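Local coordinates for aminotransferase (Streptomyces pactum, PDB 4ZM4), which belongs to the class-III aminotransferases, a family of pyridoxal-phosphate-dependent enzymes of fold type I, and is assembled here from two chains, at residues B[213-219]-B[246-252]; B[219-223]-B[253-257]. The protein carries 1 engineered substitution. One frame throughout, in Å; residues are numbered along the deposited sequence.

In the fold
Interactions 1 and 2 follow one another along the same pair of strands and the loops that leave them, their centres about 12 Å apart. Along the chain the segments alternate: 213-219 and 219-223, which share Pro219, precede helix 233-244, and the segments 246-252 and 253-257 come after it. Interaction 1 pairs neighbouring parallel strands inside the seven-stranded mixed sheet, whereas interaction 2 joins the loops beyond their C-terminal ends, nearer the centre of the chain. A probable hydrogen bond between Glu218 OE2 and Asn223 ND2 connects the two. Both reach the bound P3B, so the C-terminal ends of these two strands and the loops that follow line one ligand pocket, which Gly309 and Val310 of the second subunit help complete.

Interaction 1. Residues B[213-219]-B[246-252]; sequences AAVIVEP and AMLVFDE. With P3B ((3E,4R,5R)-4,5-dihydroxy-3-{[(Z)-{3-hydroxy-2-methyl-5-[(phosphonooxy)methyl]pyridin-4(1H)-ylidene}methyl]imino}cyclohex-1-ene-1-carboxylic acid), chain H.
Val217 and Phe250 lie side by side at the C-terminal end of a parallel strand pair, 213-217 with 247-251, the two strands of a beta-alpha-beta unit whose connection carries helix 233-244. Packing is tightest here: Val217 CG1 sits between its own backbone N and carbonyl carbon (chi1 66°) and comes within 3.6 Å of Phe250 CD1. Just past the strand, Pro219 CG rests over one face of the same ring, 3.9 Å from the Phe250 centroid in a CH-pi contact displaced toward the rim.

Side chains meet less closely toward the strand starts. On the face with Ala214, Ile216, Met247 and Val249, the valine's two methyls part: Val249 CG2 meets Ala214 CB, and CG1 meets Ile216 CD1 at 4.1 Å. The end of Met247 leads away from strand 213-217, and its side chain touches Ala134 of helix 123-138, which covers this face. On the other face Leu248 CD1 lies 4.2 Å from Val217 CG1 and 4.4 Å from Val215 CB, while helix 233-244 touches Leu248 and Val215. No solvent side exists, for every residue of the contact is buried.

Between the faces five backbone hydrogen bonds run in the alternating parallel pattern, from Met247 N to Ala213 O through to Asp251 N to Val217 O, the latter 2.8 Å long. Beyond the pairing, Glu218 extends toward the ligand methyl CAA, its OE2 bonded to Tyr150 N. Asp251 divides its carboxylate: OD1 accepts from Val253 N, while OD2, also hydrogen-bonded to His151 ND1, accepts from the ring nitrogen NAP of P3B at 2.6 Å and 156°.

Interaction 2. Residues B[219-223]-B[253-257]; sequences PVLAN and VITGF. With P3B ((3E,4R,5R)-4,5-dihydroxy-3-{[(Z)-{3-hydroxy-2-methyl-5-[(phosphonooxy)methyl]pyridin-4(1H)-ylidene}methyl]imino}cyclohex-1-ene-1-carboxylic acid), chain H.
Ala222 CB points at the branched side chain of Ile254 and meets its CG2 at 3.8 Å, the apolar centre of a contact between two loops that share no hydrogen bond. Ile254 divides its branches: CG2 serves Ala222, while CG1, anti to the carbonyl carbon (chi1 -77°), carries CD1 forward to Asn223 ND2 and, at 3.3 Å, to the OAE oxygen of P3B. The methyl thus lies beside the polar end of Asn223 where that residue grips the ligand.

The amide uses both its ends. ND2 gives a hydrogen bond to P3B OAE, 2.8 Å long and 158° at the hydrogen, and OD1 accepts one from P3B OAG at 2.6 Å. ND2 is also hydrogen-bonded to Glu218 OE2, another pocket residue; this and the OAG bond to OD1 are consistent with the modelled amide orientation. Val253, on the other loop, lays CG1 over one face of the P3B pyridine ring, 3.8 Å from CAU, with CB off the plane beside the rim, 3.6 Å from NAP.

Farther from the pocket, Thr255 presents its methyl to Val220, CG2 to CB 3.8 Å, and its hydroxyl goes elsewhere, to Glu252 OE1.

The two loops follow adjacent strands, 212-217 and 247-251. Helix 263-267 touches Pro219 and Thr255 through Ala264, and strand 274-277, next to 247-251 in the sheet, meets Val253 through Val276.

Interaction 1. Residues B[213-219]-B[246-252]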
ATOM      1  N   ALA B 213     -18.626  -8.041  15.052  1.00 18.43           N
ATOM      2  CA  ALA B 213     -18.650  -7.855  13.608  1.00 17.04           C
ATOM      3  C   ALA B 213     -17.827  -8.914  12.899  1.00 18.40           C
ATOM      4  O   ALA B 213     -18.229  -9.431  11.854  1.00 18.43           O
ATOM      5  CB  ALA B 213     -18.123  -6.475  13.250  1.00 18.49           C
ATOM      6  N   ALA B 214     -16.632  -9.203  13.412  1.00 20.01           N
ATOM      7  CA  ALA B 214     -15.700 -10.134  12.740  1.00 19.23           C
ATOM      8  C   ALA B 214     -14.723 -10.782  13.703  1.00 19.08           C
ATOM      9  O   ALA B 214     -14.316 -10.201  14.691  1.00 19.65           O
ATOM     10  CB  ALA B 214     -14.928  -9.426  11.630  1.00 19.66           C
ATOM     11  N   VAL B 215     -14.335 -12.001  13.376  1.00 19.54           N
ATOM     12  CA  VAL B 215     -13.142 -12.594  13.898  1.00 18.33           C
ATOM     13  C   VAL B 215     -12.124 -12.619  12.759  1.00 19.56           C
ATOM     14  O   VAL B 215     -12.360 -13.248  11.715  1.00 20.60           O
ATOM     15  CB  VAL B 215     -13.379 -14.010  14.358  1.00 18.00           C
ATOM     16  CG1 VAL B 215     -12.082 -14.586  14.911  1.00 18.25           C
ATOM     17  CG2 VAL B 215     -14.486 -14.049  15.415  1.00 18.82           C
ATOM     18  N   ILE B 216     -10.970 -11.972  12.954  1.00 18.65           N
ATOM     19  CA  ILE B 216      -9.898 -12.076  11.976  1.00 18.46           C
ATOM     20  C   ILE B 216      -8.823 -13.024  12.507  1.00 18.32           C
ATOM     21  O   ILE B 216      -8.549 -13.019  13.727  1.00 18.81           O
ATOM     22  CB  ILE B 216      -9.318 -10.698  11.581  1.00 19.99           C
ATOM     23  CG1 ILE B 216      -8.286 -10.835  10.460  1.00 19.31           C
ATOM     24  CG2 ILE B 216      -8.692 -10.000  12.782  1.00 21.24           C
ATOM     25  CD1 ILE B 216      -8.058  -9.568   9.656  1.00 19.75           C
ATOM     26  N   VAL B 217      -8.231 -13.830  11.607  1.00 15.32           N
ATOM     27  CA  VAL B 217      -7.337 -14.880  12.023  1.00 15.77           C
ATOM     28  C   VAL B 217      -6.363 -15.311  10.914  1.00 15.97           C
ATOM     29  O   VAL B 217      -6.727 -15.341   9.735  1.00 16.63           O
ATOM     30  CB  VAL B 217      -8.159 -16.079  12.500  1.00 15.54           C
ATOM     31  CG1 VAL B 217      -8.926 -16.671  11.346  1.00 15.19           C
ATOM     32  CG2 VAL B 217      -7.263 -17.124  13.165  1.00 16.38           C
ATOM     33  N   GLU B 218      -5.117 -15.586  11.291  1.00 15.19           N
ATOM     34  CA  GLU B 218      -4.168 -16.291  10.431  1.00 15.11           C
ATOM     35  C   GLU B 218      -4.480 -17.760  10.555  1.00 15.90           C
ATOM     36  O   GLU B 218      -4.216 -18.372  11.589  1.00 15.62           O
ATOM     37  CB  GLU B 218      -2.711 -16.059  10.854  1.00 14.60           C
ATOM     38  CG  GLU B 218      -2.167 -14.667  10.572  1.00 14.08           C
ATOM     39  CD  GLU B 218      -0.694 -14.556  10.907  1.00 13.60           C
ATOM     40  OE1 GLU B 218       0.102 -15.436  10.461  1.00 14.13           O
ATOM     41  OE2 GLU B 218      -0.309 -13.599  11.620  1.00 12.04           O
ATOM     42  N   PRO B 219      -5.043 -18.371   9.488  1.00 18.04           N
ATOM     43  CA  PRO B 219      -5.509 -19.757   9.679  1.00 17.99           C
ATOM     44  C   PRO B 219      -4.365 -20.683  10.093  1.00 18.31           C
ATOM     45  O   PRO B 219      -4.580 -21.608  10.862  1.00 21.11           O
ATOM     46  CB  PRO B 219      -6.094 -20.141   8.312  1.00 17.39           C
ATOM     47  CG  PRO B 219      -6.231 -18.877   7.562  1.00 17.44           C
ATOM     48  CD  PRO B 219      -5.266 -17.898   8.112  1.00 17.45           C
ATOM     49  N   ALA B 246     -21.418 -13.259  12.975  1.00 26.93           N
ATOM     50  CA  ALA B 246     -20.134 -12.581  12.814  1.00 26.41           C
ATOM     51  C   ALA B 246     -19.451 -13.062  11.554  1.00 27.28           C
ATOM     52  O   ALA B 246     -19.507 -14.236  11.231  1.00 27.81           O
ATOM     53  CB  ALA B 246     -19.252 -12.845  14.025  1.00 26.31           C
ATOM     54  N   MET B 247     -18.786 -12.171  10.828  1.00 27.70           N
ATOM     55  CA  MET B 247     -18.061 -12.583   9.614  1.00 25.24           C
ATOM     56  C   MET B 247     -16.749 -13.210  10.032  1.00 24.58           C
ATOM     57  O   MET B 247     -16.062 -12.697  10.923  1.00 26.86           O
ATOM     58  CB  MET B 247     -17.863 -11.402   8.650  1.00 25.92           C
ATOM     59  CG  MET B 247     -19.191 -10.831   8.171  1.00 27.74           C
ATOM     60  SD  MET B 247     -19.052  -9.631   6.832  1.00 30.86           S
ATOM     61  CE  MET B 247     -18.830 -10.701   5.418  1.00 33.09           C
ATOM     62  N   LEU B 248     -16.420 -14.343   9.434  1.00 23.23           N
ATOM     63  CA  LEU B 248     -15.126 -14.972   9.645  1.00 23.30           C
ATOM     64  C   LEU B 248     -14.180 -14.478   8.536  1.00 23.37           C
ATOM     65  O   LEU B 248     -14.489 -14.632   7.347  1.00 21.53           O
ATOM     66  CB  LEU B 248     -15.237 -16.507   9.637  1.00 22.97           C
ATOM     67  CG  LEU B 248     -13.929 -17.319   9.805  1.00 23.13           C
ATOM     68  CD1 LEU B 248     -13.144 -16.923  11.038  1.00 22.92           C
ATOM     69  CD2 LEU B 248     -14.238 -18.806   9.851  1.00 23.15           C
ATOM     70  N   VAL B 249     -13.076 -13.838   8.953  1.00 22.03           N
ATOM     71  CA  VAL B 249     -12.076 -13.312   8.040  1.00 20.74           C
ATOM     72  C   VAL B 249     -10.783 -14.117   8.162  1.00 18.78           C
ATOM     73  O   VAL B 249     -10.107 -14.047   9.174  1.00 18.18           O
ATOM     74  CB  VAL B 249     -11.783 -11.812   8.299  1.00 19.89           C
ATOM     75  CG1 VAL B 249     -10.926 -11.240   7.200  1.00 18.58           C
ATOM     76  CG2 VAL B 249     -13.077 -10.986   8.371  1.00 22.82           C
ATOM     77  N   PHE B 250     -10.422 -14.846   7.109  1.00 17.90           N
ATOM     78  CA  PHE B 250      -9.119 -15.497   7.064  1.00 16.95           C
ATOM     79  C   PHE B 250      -8.161 -14.521   6.436  1.00 16.47           C
ATOM     80  O   PHE B 250      -8.324 -14.103   5.283  1.00 15.92           O
ATOM     81  CB  PHE B 250      -9.132 -16.795   6.221  1.00 16.71           C
ATOM     82  CG  PHE B 250      -9.644 -18.011   6.946  1.00 16.21           C
ATOM     83  CD1 PHE B 250     -10.154 -17.946   8.225  1.00 16.73           C
ATOM     84  CD2 PHE B 250      -9.660 -19.233   6.305  1.00 17.04           C
ATOM     85  CE1 PHE B 250     -10.654 -19.080   8.869  1.00 16.72           C
ATOM     86  CE2 PHE B 250     -10.166 -20.369   6.926  1.00 16.92           C
ATOM     87  CZ  PHE B 250     -10.654 -20.288   8.220  1.00 16.66           C
ATOM     88  N   ASP B 251      -7.134 -14.164   7.189  1.00 16.79           N
ATOM     89  CA  ASP B 251      -5.982 -13.442   6.640  1.00 15.98           C
ATOM     90  C   ASP B 251      -5.074 -14.485   6.033  1.00 15.29           C
ATOM     91  O   ASP B 251      -4.283 -15.090   6.723  1.00 14.74           O
ATOM     92  CB  ASP B 251      -5.263 -12.630   7.735  1.00 15.94           C
ATOM     93  CG  ASP B 251      -4.163 -11.762   7.198  1.00 15.81           C
ATOM     94  OD1 ASP B 251      -3.789 -11.902   6.019  1.00 15.60           O
ATOM     95  OD2 ASP B 251      -3.648 -10.915   7.979  1.00 17.92           O
ATOM     96  N   GLU B 252      -5.173 -14.655   4.718  1.00 16.43           N
ATOM     97  CA  GLU B 252      -4.303 -15.560   3.992  1.00 17.24           C
ATOM     98  C   GLU B 252      -3.189 -14.851   3.218  1.00 17.85           C
ATOM     99  O   GLU B 252      -2.724 -15.342   2.192  1.00 21.35           O
ATOM    100  CB  GLU B 252      -5.146 -16.437   3.072  1.00 16.88           C
ATOM    101  CG  GLU B 252      -6.135 -17.325   3.832  1.00 16.13           C
ATOM    102  CD  GLU B 252      -6.114 -18.765   3.373  1.00 15.83           C
ATOM    103  OE1 GLU B 252      -5.000 -19.288   3.155  1.00 14.65           O
ATOM    104  OE2 GLU B 252      -7.208 -19.357   3.207  1.00 15.75           O
TER
HETATM  105  OAH P3B H 501       1.116  -4.465   4.987  1.00 14.68           O
HETATM  106  PBA P3B H 501       1.749  -5.757   4.321  1.00 15.23           P
HETATM  107  OAI P3B H 501       3.148  -5.780   4.858  1.00 14.22           O
HETATM  108  OAC P3B H 501       1.766  -5.718   2.802  1.00 16.44           O
HETATM  109  OAQ P3B H 501       0.815  -6.971   4.994  1.00 14.93           O
HETATM  110  CAM P3B H 501       0.379  -6.949   6.392  1.00 14.96           C
HETATM  111  CAV P3B H 501       0.187  -8.257   6.766  1.00 15.18           C
HETATM  112  CAL P3B H 501      -1.123  -8.712   6.824  1.00 13.73           C
HETATM  113  NAP P3B H 501      -1.343 -10.043   7.154  1.00 13.84           N
HETATM  114  CAU P3B H 501      -0.295 -10.899   7.403  1.00 13.30           C
HETATM  115  CAA P3B H 501      -0.519 -12.203   7.759  1.00 13.01           C
HETATM  116  CAW P3B H 501       0.952 -10.454   7.382  1.00 13.23           C
HETATM  117  OAE P3B H 501       1.935 -11.346   7.638  1.00 13.91           O
HETATM  118  CAX P3B H 501       1.269  -9.140   7.033  1.00 16.63           C
HETATM  119  CAJ P3B H 501       2.636  -8.690   7.027  1.00 20.22           C
HETATM  120  NAO P3B H 501       3.658  -9.474   7.509  1.00 24.96           N
HETATM  121  CAT P3B H 501       4.946  -9.016   7.619  1.00 33.34           C
HETATM  122  CAK P3B H 501       5.369  -7.670   7.436  1.00 33.36           C
HETATM  123  CAS P3B H 501       6.671  -7.224   7.634  1.00 31.90           C
HETATM  124  CAR P3B H 501       7.055  -5.894   7.383  1.00 30.86           C
HETATM  125  OAD P3B H 501       8.236  -5.518   7.457  1.00 31.04           O
HETATM  126  OAB P3B H 501       6.254  -5.019   7.159  1.00 28.77           O
HETATM  127  CAN P3B H 501       7.684  -8.087   7.796  1.00 34.43           C
HETATM  128  CAY P3B H 501       7.385  -9.592   7.875  1.00 35.22           C
HETATM  129  OAF P3B H 501       8.272 -10.029   8.922  1.00 40.25           O
HETATM  130  CAZ P3B H 501       5.874  -9.994   8.122  1.00 35.14           C
HETATM  131  OAG P3B H 501       5.489 -11.374   7.771  1.00 31.64           O

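Interaction 2. Residues B[219-223]-B[253-257]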
ATOM      1  N   PRO B 219      -5.043 -18.371   9.488  1.00 18.04           N
ATOM      2  CA  PRO B 219      -5.509 -19.757   9.679  1.00 17.99           C
ATOM      3  C   PRO B 219      -4.365 -20.683  10.093  1.00 18.31           C
ATOM      4  O   PRO B 219      -4.580 -21.608  10.862  1.00 21.11           O
ATOM      5  CB  PRO B 219      -6.094 -20.141   8.312  1.00 17.39           C
ATOM      6  CG  PRO B 219      -6.231 -18.877   7.562  1.00 17.44           C
ATOM      7  CD  PRO B 219      -5.266 -17.898   8.112  1.00 17.45           C
ATOM      8  N   VAL B 220      -3.188 -20.463   9.552  1.00 18.94           N
ATOM      9  CA  VAL B 220      -1.954 -20.976  10.150  1.00 20.19           C
ATOM     10  C   VAL B 220      -1.215 -19.751  10.667  1.00 22.08           C
ATOM     11  O   VAL B 220      -1.003 -18.796   9.925  1.00 23.63           O
ATOM     12  CB  VAL B 220      -1.032 -21.641   9.131  1.00 19.52           C
ATOM     13  CG1 VAL B 220       0.292 -22.022   9.784  1.00 19.08           C
ATOM     14  CG2 VAL B 220      -1.676 -22.862   8.544  1.00 19.77           C
ATOM     15  N   LEU B 221      -0.867 -19.737  11.944  1.00 25.26           N
ATOM     16  CA  LEU B 221      -0.141 -18.607  12.517  1.00 24.79           C
ATOM     17  C   LEU B 221       1.285 -18.663  11.981  1.00 27.30           C
ATOM     18  O   LEU B 221       2.051 -19.539  12.384  1.00 31.06           O
ATOM     19  CB  LEU B 221      -0.139 -18.658  14.047  1.00 23.86           C
ATOM     20  CG  LEU B 221       0.781 -17.636  14.758  1.00 23.39           C
ATOM     21  CD1 LEU B 221       0.506 -16.227  14.277  1.00 23.54           C
ATOM     22  CD2 LEU B 221       0.645 -17.701  16.269  1.00 24.44           C
ATOM     23  N   ALA B 222       1.649 -17.732  11.095  1.00 27.52           N
ATOM     24  CA  ALA B 222       3.011 -17.721  10.498  1.00 28.25           C
ATOM     25  C   ALA B 222       3.957 -16.632  11.048  1.00 30.96           C
ATOM     26  O   ALA B 222       5.163 -16.856  11.086  1.00 37.02           O
ATOM     27  CB  ALA B 222       2.918 -17.618   9.005  1.00 27.31           C
ATOM     28  N   ASN B 223       3.427 -15.499  11.535  1.00 30.15           N
ATOM     29  CA  ASN B 223       4.251 -14.414  12.096  1.00 29.18           C
ATOM     30  C   ASN B 223       4.668 -14.603  13.572  1.00 31.74           C
ATOM     31  O   ASN B 223       5.049 -13.651  14.268  1.00 30.93           O
ATOM     32  CB  ASN B 223       3.509 -13.075  11.980  1.00 31.00           C
ATOM     33  CG  ASN B 223       3.305 -12.623  10.560  1.00 29.64           C
ATOM     34  OD1 ASN B 223       4.195 -12.036   9.932  1.00 38.36           O
ATOM     35  ND2 ASN B 223       2.118 -12.813  10.064  1.00 25.86           N
ATOM     36  N   VAL B 253      -2.753 -13.708   3.722  1.00 18.43           N
ATOM     37  CA  VAL B 253      -1.694 -12.922   3.084  1.00 18.68           C
ATOM     38  C   VAL B 253      -0.464 -13.789   2.914  1.00 18.63           C
ATOM     39  O   VAL B 253       0.145 -13.784   1.855  1.00 21.09           O
ATOM     40  CB  VAL B 253      -1.356 -11.641   3.909  1.00 20.16           C
ATOM     41  CG1 VAL B 253       0.063 -11.141   3.634  1.00 20.59           C
ATOM     42  CG2 VAL B 253      -2.348 -10.534   3.590  1.00 19.16           C
ATOM     43  N   ILE B 254      -0.158 -14.598   3.919  1.00 18.03           N
ATOM     44  CA  ILE B 254       0.948 -15.530   3.839  1.00 17.83           C
ATOM     45  C   ILE B 254       0.504 -16.917   3.337  1.00 18.03           C
ATOM     46  O   ILE B 254       1.133 -17.462   2.418  1.00 17.33           O
ATOM     47  CB  ILE B 254       1.674 -15.643   5.194  1.00 19.44           C
ATOM     48  CG1 ILE B 254       2.560 -14.408   5.387  1.00 21.08           C
ATOM     49  CG2 ILE B 254       2.538 -16.891   5.255  1.00 19.49           C
ATOM     50  CD1 ILE B 254       3.158 -14.327   6.778  1.00 23.51           C
ATOM     51  N   THR B 255      -0.560 -17.483   3.906  1.00 17.36           N
ATOM     52  CA  THR B 255      -0.958 -18.861   3.568  1.00 16.93           C
ATOM     53  C   THR B 255      -1.591 -19.053   2.165  1.00 17.75           C
ATOM     54  O   THR B 255      -1.506 -20.151   1.584  1.00 18.33           O
ATOM     55  CB  THR B 255      -1.923 -19.447   4.618  1.00 16.05           C
ATOM     56  OG1 THR B 255      -3.054 -18.582   4.752  1.00 16.40           O
ATOM     57  CG2 THR B 255      -1.252 -19.587   5.928  1.00 16.11           C
ATOM     58  N   GLY B 256      -2.178 -18.005   1.607  1.00 17.83           N
ATOM     59  CA  GLY B 256      -2.809 -18.114   0.277  1.00 19.30           C
ATOM     60  C   GLY B 256      -1.839 -18.445  -0.841  1.00 19.05           C
ATOM     61  O   GLY B 256      -0.768 -17.869  -0.938  1.00 20.51           O
ATOM     62  N   PHE B 257      -2.203 -19.423  -1.648  1.00 20.00           N
ATOM     63  CA  PHE B 257      -1.338 -19.962  -2.709  1.00 19.60           C
ATOM     64  C   PHE B 257      -0.002 -20.441  -2.212  1.00 20.92           C
ATOM     65  O   PHE B 257       0.940 -20.588  -3.004  1.00 25.48           O
ATOM     66  CB  PHE B 257      -1.110 -18.955  -3.827  1.00 18.85           C
ATOM     67  CG  PHE B 257      -2.332 -18.170  -4.192  1.00 19.50           C
ATOM     68  CD1 PHE B 257      -3.337 -18.730  -4.962  1.00 19.14           C
ATOM     69  CD2 PHE B 257      -2.486 -16.871  -3.739  1.00 19.40           C
ATOM     70  CE1 PHE B 257      -4.463 -18.002  -5.266  1.00 19.61           C
ATOM     71  CE2 PHE B 257      -3.609 -16.137  -4.067  1.00 19.64           C
ATOM     72  CZ  PHE B 257      -4.592 -16.700  -4.829  1.00 19.55           C
TER
HETATM   73  OAH P3B H 501       1.116  -4.465   4.987  1.00 14.68           O
HETATM   74  PBA P3B H 501       1.749  -5.757   4.321  1.00 15.23           P
HETATM   75  OAI P3B H 501       3.148  -5.780   4.858  1.00 14.22           O
HETATM   76  OAC P3B H 501       1.766  -5.718   2.802  1.00 16.44           O
HETATM   77  OAQ P3B H 501       0.815  -6.971   4.994  1.00 14.93           O
HETATM   78  CAM P3B H 501       0.379  -6.949   6.392  1.00 14.96           C
HETATM   79  CAV P3B H 501       0.187  -8.257   6.766  1.00 15.18           C
HETATM   80  CAL P3B H 501      -1.123  -8.712   6.824  1.00 13.73           C
HETATM   81  NAP P3B H 501      -1.343 -10.043   7.154  1.00 13.84           N
HETATM   82  CAU P3B H 501      -0.295 -10.899   7.403  1.00 13.30           C
HETATM   83  CAA P3B H 501      -0.519 -12.203   7.759  1.00 13.01           C
HETATM   84  CAW P3B H 501       0.952 -10.454   7.382  1.00 13.23           C
HETATM   85  OAE P3B H 501       1.935 -11.346   7.638  1.00 13.91           O
HETATM   86  CAX P3B H 501       1.269  -9.140   7.033  1.00 16.63           C
HETATM   87  CAJ P3B H 501       2.636  -8.690   7.027  1.00 20.22           C
HETATM   88  NAO P3B H 501       3.658  -9.474   7.509  1.00 24.96           N
HETATM   89  CAT P3B H 501       4.946  -9.016   7.619  1.00 33.34           C
HETATM   90  CAK P3B H 501       5.369  -7.670   7.436  1.00 33.36           C
HETATM   91  CAS P3B H 501       6.671  -7.224   7.634  1.00 31.90           C
HETATM   92  CAR P3B H 501       7.055  -5.894   7.383  1.00 30.86           C
HETATM   93  OAD P3B H 501       8.236  -5.518   7.457  1.00 31.04           O
HETATM   94  OAB P3B H 501       6.254  -5.019   7.159  1.00 28.77           O
HETATM   95  CAN P3B H 501       7.684  -8.087   7.796  1.00 34.43           C
HETATM   96  CAY P3B H 501       7.385  -9.592   7.875  1.00 35.22           C
HETATM   97  OAF P3B H 501       8.272 -10.029   8.922  1.00 40.25           O
HETATM   98  CAZ P3B H 501       5.874  -9.994   8.122  1.00 35.14           C
HETATM   99  OAG P3B H 501       5.489 -11.374   7.771  1.00 31.64           O